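Citrate synthase (Metallosphaera sedula, PDB 6ABW) probably catalyses the condensation of acetyl-CoA with oxaloacetate and water to give citrate and free CoA, a step of the tricarboxylic acid cycle. Local coordinates at residues Gly43-Ile47 with Glu48-Glu52; Thr54-Glu57 with Glu58-Leu62. One frame throughout, in Å; residues are numbered along the deposited sequence.

Contact 1 (Gly43-Ile47 with Glu48-Glu52); sequences GGYDI and EDLVE
Leu50 packs against the CB end of Tyr45, its CD2 reaching 3.7 Å from Tyr45 CB, and this is the tight side of the turn where strand 45-46 runs into helix 47-53. Because CG of Leu50 stands anti to its carbonyl carbon (chi1 -69°), both methyls lean back toward the strand end, and the two side chains cross at about a right angle. Asp46 O holds the first helical turn together: it accepts from Leu50 N at 3.0 Å in a nearly straight bond (164°) and weakly from Asp49 N at 3.1 Å (122°). With an alanine in place of Leu50, the branch that packs on Tyr45 CB is gone, which would probably leave a gap at the strand-helix joint. Ile47 CG1 and Val51 CG2 stay 4.5 Å apart, a looser approach of these two side chains to each other, although Val51 N bonds to Ile47 O.

The acidic side is polar and interfacial. Asp46 is the N-cap residue, yet its side chain makes no capping bond. A water bridges the turn, accepting from Asp46 N at 2.9 Å and donating to Asp49 OD2 at 2.7 Å. Asp46 OD2 and Asp49 OD2 lie 5.7 Å apart, like charges probably eased by Lys380 of the second subunit, salt-bridged to Asp46 OD2. Asp49 OD2 also accepts from Val383 N of that subunit, and Asp49 OD1 is bonded to His53 ND1. Glu48 extends its chain into solvent.

Ile47 and Val51 turn to helices 179-191 and 278-292, while Leu50 lies against Tyr42 of strand 39-42 and Leu62 of helix 56-65.

Contact 2 (Thr54-Glu57 with Glu58-Leu62); sequences TSFE and EVVHL
Ser55 N-caps helix 56-65 through its hydroxyl and meets Glu58 three residues on, but the capping box that a Ser-x-x-Glu sequence could form is incomplete. Set between the backbone N and the carbonyl carbon (chi1 62°), Ser55 OG accepts from Glu58 N; the bond is straight (165°) but, with Ser55 OG 3.3 Å from Glu58 N, weak. The return half of the box is missing: Glu58 OE2 comes within 3.3 Å of Ser55 N, but at an angle too poor for a hydrogen bond. Glu58 OE2 instead sits 3.0 Å from Ser55 OG, a possible bond left unsettled because the single hydroxyl proton has another acceptor within reach. The second oxygen of this buried carboxylate, OE1, is paired with Arg389 of the second subunit, and that charge together with the helix start would probably favour the ionised form.

Backbone acceptors are then taken up in order. Ser55 O receives Val59 N at 3.0 Å; Phe56 O receives Val60 N at 2.8 Å, and Glu57 O receives His61 N at 3.1 Å. Among the side chains, Thr54 OG1 is bonded to Leu50 O, Glu57 OE2 to Phe164 N and to a glycerol probably from the crystallisation liquor, and His61 ND1 to Asp67 O.

The main apolar touch is a CH-pi contact over one face of the Phe56 ring: Val60 CG2 stands 3.9 Å from the centroid of the Phe56 ring, 14° off its normal and offset toward the rim.

Phe56, Val59 and Val60 all press on Leu352 of helix 342-365, helix 179-191 supplies Asp186 OD1 as acceptor for Phe56 N, and Glu57 and His61 face helix 71-84.

How the contacts relate
Contacts 1 and 2 follow each other along the chain, their centres 10 Å apart, and join two helices, 47-53 and 56-65, that are consecutive in sequence. Leu62 of contact 2 links them: its CD1 lies 3.8 Å from Tyr45 CE2, and its CD2 lies 4.0 Å from Leu50 CD1. The second subunit spans both, since its Val383 packs on Leu50 and Thr54, which places the pair at the dimer interface. Contact 1 is the nearer to catalysis, the side chain of Ile47 being about 12 Å from that of His270, a predicted active-site residue; contact 2 lies away from the annotated sites. Neither contributes a residue to the acetyl-CoA pocket.

Contact 1 (Gly43-Ile47 with Glu48-Glu52)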
loop_
_atom_site.group_PDB
_atom_site.type_symbol
_atom_site.label_atom_id
_atom_site.label_comp_id
_atom_site.label_asym_id
_atom_site.label_seq_id
_atom_site.Cartn_x
_atom_site.Cartn_y
_atom_site.Cartn_z
ATOM N N GLY A 43 -10.118 12.307 -21.430
ATOM C CA GLY A 43 -10.006 11.745 -22.766
ATOM C C GLY A 43 -10.528 12.721 -23.853
ATOM O O GLY A 43 -11.128 12.300 -24.842
ATOM N N GLY A 44 -10.388 14.000 -23.581
ATOM C CA GLY A 44 -10.805 15.107 -24.478
ATOM C C GLY A 44 -12.207 15.631 -24.283
ATOM O O GLY A 44 -12.584 16.675 -24.884
ATOM N N TYR A 45 -13.000 14.967 -23.425
ATOM C CA TYR A 45 -14.335 15.341 -23.195
ATOM C C TYR A 45 -14.441 16.209 -21.913
ATOM O O TYR A 45 -13.942 15.814 -20.850
ATOM C CB TYR A 45 -15.229 14.111 -23.040
ATOM C CG TYR A 45 -15.314 13.261 -24.259
ATOM C CD1 TYR A 45 -16.026 13.724 -25.380
ATOM C CD2 TYR A 45 -14.732 12.005 -24.320
ATOM C CE1 TYR A 45 -16.184 12.947 -26.490
ATOM C CE2 TYR A 45 -14.899 11.194 -25.441
ATOM C CZ TYR A 45 -15.605 11.709 -26.544
ATOM O OH TYR A 45 -15.791 10.943 -27.677
ATOM N N ASP A 46 -15.042 17.392 -22.030
ATOM C CA ASP A 46 -15.183 18.312 -20.901
ATOM C C ASP A 46 -15.988 17.638 -19.812
ATOM O O ASP A 46 -16.993 16.987 -20.075
ATOM C CB ASP A 46 -15.892 19.589 -21.350
ATOM C CG ASP A 46 -14.957 20.598 -22.009
ATOM O OD1 ASP A 46 -13.932 21.031 -21.403
ATOM O OD2 ASP A 46 -15.259 21.025 -23.144
ATOM N N ILE A 47 -15.588 17.859 -18.576
ATOM C CA ILE A 47 -16.290 17.196 -17.451
ATOM C C ILE A 47 -17.761 17.533 -17.401
ATOM O O ILE A 47 -18.564 16.653 -17.107
ATOM C CB ILE A 47 -15.590 17.508 -16.082
ATOM C CG1 ILE A 47 -16.212 16.730 -14.958
ATOM C CG2 ILE A 47 -15.597 18.967 -15.730
ATOM C CD1 ILE A 47 -15.839 15.260 -14.941
ATOM N N GLU A 48 -18.147 18.770 -17.696
ATOM C CA GLU A 48 -19.567 19.173 -17.687
ATOM C C GLU A 48 -20.414 18.339 -18.675
ATOM O O GLU A 48 -21.549 17.928 -18.361
ATOM C CB GLU A 48 -19.666 20.709 -17.931
ATOM C CG GLU A 48 -21.094 21.177 -17.649
ATOM C CD GLU A 48 -21.372 22.642 -17.983
ATOM O OE1 GLU A 48 -20.396 23.422 -18.100
ATOM O OE2 GLU A 48 -22.589 22.983 -18.139
ATOM N N ASP A 49 -19.846 18.093 -19.857
ATOM C CA ASP A 49 -20.453 17.351 -20.997
ATOM C C ASP A 49 -20.607 15.899 -20.555
ATOM O O ASP A 49 -21.682 15.257 -20.778
ATOM C CB ASP A 49 -19.495 17.525 -22.206
ATOM C CG ASP A 49 -20.139 17.220 -23.634
ATOM O OD1 ASP A 49 -21.400 16.956 -23.761
ATOM O OD2 ASP A 49 -19.309 17.213 -24.599
ATOM N N LEU A 50 -19.552 15.345 -19.929
ATOM C CA LEU A 50 -19.680 13.966 -19.453
ATOM C C LEU A 50 -20.749 13.807 -18.422
ATOM O O LEU A 50 -21.538 12.803 -18.417
ATOM C CB LEU A 50 -18.330 13.458 -18.926
ATOM C CG LEU A 50 -17.300 13.276 -20.025
ATOM C CD1 LEU A 50 -15.969 12.989 -19.357
ATOM C CD2 LEU A 50 -17.706 12.171 -21.022
ATOM N N VAL A 51 -20.822 14.763 -17.485
ATOM C CA VAL A 51 -21.802 14.564 -16.384
ATOM C C VAL A 51 -23.218 14.671 -16.918
ATOM O O VAL A 51 -24.089 13.845 -16.601
ATOM C CB VAL A 51 -21.589 15.525 -15.197
ATOM C CG1 VAL A 51 -22.798 15.490 -14.231
ATOM C CG2 VAL A 51 -20.354 15.127 -14.417
ATOM N N GLU A 52 -23.433 15.678 -17.751
ATOM C CA GLU A 52 -24.796 15.934 -18.279
ATOM C C GLU A 52 -25.286 14.826 -19.232
ATOM O O GLU A 52 -26.439 14.477 -19.164
ATOM C CB GLU A 52 -24.792 17.244 -19.018
ATOM C CG GLU A 52 -26.132 17.667 -19.625
ATOM C CD GLU A 52 -27.280 17.908 -18.638
ATOM O OE1 GLU A 52 -27.089 17.830 -17.392
ATOM O OE2 GLU A 52 -28.397 18.194 -19.148
HETATM O O HOH W 1 -16.716 17.796 -24.301
#

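Contact 2 (Thr54-Glu57 with Glu58-Leu62)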
loop_
_atom_site.group_PDB
_atom_site.type_symbol
_atom_site.label_atom_id
_atom_site.label_comp_id
_atom_site.label_asym_id
_atom_site.label_seq_id
_atom_site.Cartn_x
_atom_site.Cartn_y
_atom_site.Cartn_z
ATOM N N THR A 54 -23.539 11.637 -20.146
ATOM C CA THR A 54 -23.114 10.236 -20.071
ATOM C C THR A 54 -23.513 9.637 -18.722
ATOM O O THR A 54 -24.580 9.878 -18.237
ATOM C CB THR A 54 -21.647 9.988 -20.485
ATOM O OG1 THR A 54 -20.776 10.396 -19.450
ATOM C CG2 THR A 54 -21.290 10.741 -21.787
ATOM N N SER A 55 -22.707 8.750 -18.199
ATOM C CA SER A 55 -23.020 7.997 -16.979
ATOM C C SER A 55 -21.672 7.466 -16.491
ATOM O O SER A 55 -20.673 7.460 -17.216
ATOM C CB SER A 55 -23.924 6.813 -17.240
ATOM O OG SER A 55 -23.295 5.887 -18.106
ATOM N N PHE A 56 -21.631 7.032 -15.259
ATOM C CA PHE A 56 -20.385 6.509 -14.729
ATOM C C PHE A 56 -19.897 5.305 -15.545
ATOM O O PHE A 56 -18.720 5.217 -15.868
ATOM C CB PHE A 56 -20.533 6.153 -13.251
ATOM C CG PHE A 56 -19.222 5.718 -12.602
ATOM C CD1 PHE A 56 -18.138 6.545 -12.618
ATOM C CD2 PHE A 56 -19.111 4.478 -11.969
ATOM C CE1 PHE A 56 -16.968 6.194 -11.986
ATOM C CE2 PHE A 56 -17.948 4.113 -11.369
ATOM C CZ PHE A 56 -16.840 4.973 -11.390
ATOM N N GLU A 57 -20.802 4.386 -15.910
ATOM C CA GLU A 57 -20.386 3.211 -16.733
ATOM C C GLU A 57 -19.712 3.617 -18.027
ATOM O O GLU A 57 -18.693 3.079 -18.428
ATOM C CB GLU A 57 -21.578 2.319 -17.075
ATOM C CG GLU A 57 -22.201 1.660 -15.844
ATOM C CD GLU A 57 -23.432 2.365 -15.240
ATOM O OE1 GLU A 57 -23.445 3.617 -15.142
ATOM O OE2 GLU A 57 -24.355 1.670 -14.749
ATOM N N GLU A 58 -20.266 4.641 -18.665
ATOM C CA GLU A 58 -19.644 5.187 -19.854
ATOM C C GLU A 58 -18.299 5.812 -19.630
ATOM O O GLU A 58 -17.420 5.643 -20.425
ATOM C CB GLU A 58 -20.606 6.165 -20.586
ATOM C CG GLU A 58 -21.810 5.469 -21.232
ATOM C CD GLU A 58 -22.898 6.463 -21.712
ATOM O OE1 GLU A 58 -22.961 6.721 -22.954
ATOM O OE2 GLU A 58 -23.632 7.064 -20.863
ATOM N N VAL A 59 -18.124 6.490 -18.496
ATOM C CA VAL A 59 -16.860 7.046 -18.167
ATOM C C VAL A 59 -15.826 5.953 -17.748
ATOM O O VAL A 59 -14.656 6.077 -18.050
ATOM C CB VAL A 59 -17.023 8.178 -17.074
ATOM C CG1 VAL A 59 -15.681 8.607 -16.541
ATOM C CG2 VAL A 59 -17.754 9.374 -17.624
ATOM N N VAL A 60 -16.284 4.885 -17.109
ATOM C CA VAL A 60 -15.408 3.735 -16.875
ATOM C C VAL A 60 -14.826 3.228 -18.209
ATOM O O VAL A 60 -13.643 3.068 -18.373
ATOM C CB VAL A 60 -16.197 2.624 -16.202
ATOM C CG1 VAL A 60 -15.374 1.353 -16.138
ATOM C CG2 VAL A 60 -16.578 3.026 -14.763
ATOM N N HIS A 61 -15.707 3.069 -19.212
ATOM C CA HIS A 61 -15.262 2.639 -20.555
ATOM C C HIS A 61 -14.313 3.634 -21.192
ATOM O O HIS A 61 -13.287 3.244 -21.724
ATOM C CB HIS A 61 -16.501 2.333 -21.425
ATOM C CG HIS A 61 -16.179 1.617 -22.688
ATOM N ND1 HIS A 61 -15.502 2.202 -23.729
ATOM C CD2 HIS A 61 -16.298 0.298 -23.007
ATOM C CE1 HIS A 61 -15.271 1.301 -24.669
ATOM N NE2 HIS A 61 -15.736 0.135 -24.248
ATOM N N LEU A 62 -14.577 4.929 -21.073
ATOM C CA LEU A 62 -13.681 5.948 -21.584
ATOM C C LEU A 62 -12.310 5.928 -20.979
ATOM O O LEU A 62 -11.318 6.045 -21.684
ATOM C CB LEU A 62 -14.347 7.333 -21.369
ATOM C CG LEU A 62 -13.546 8.567 -21.667
ATOM C CD1 LEU A 62 -13.286 8.604 -23.171
ATOM C CD2 LEU A 62 -14.339 9.790 -21.147
#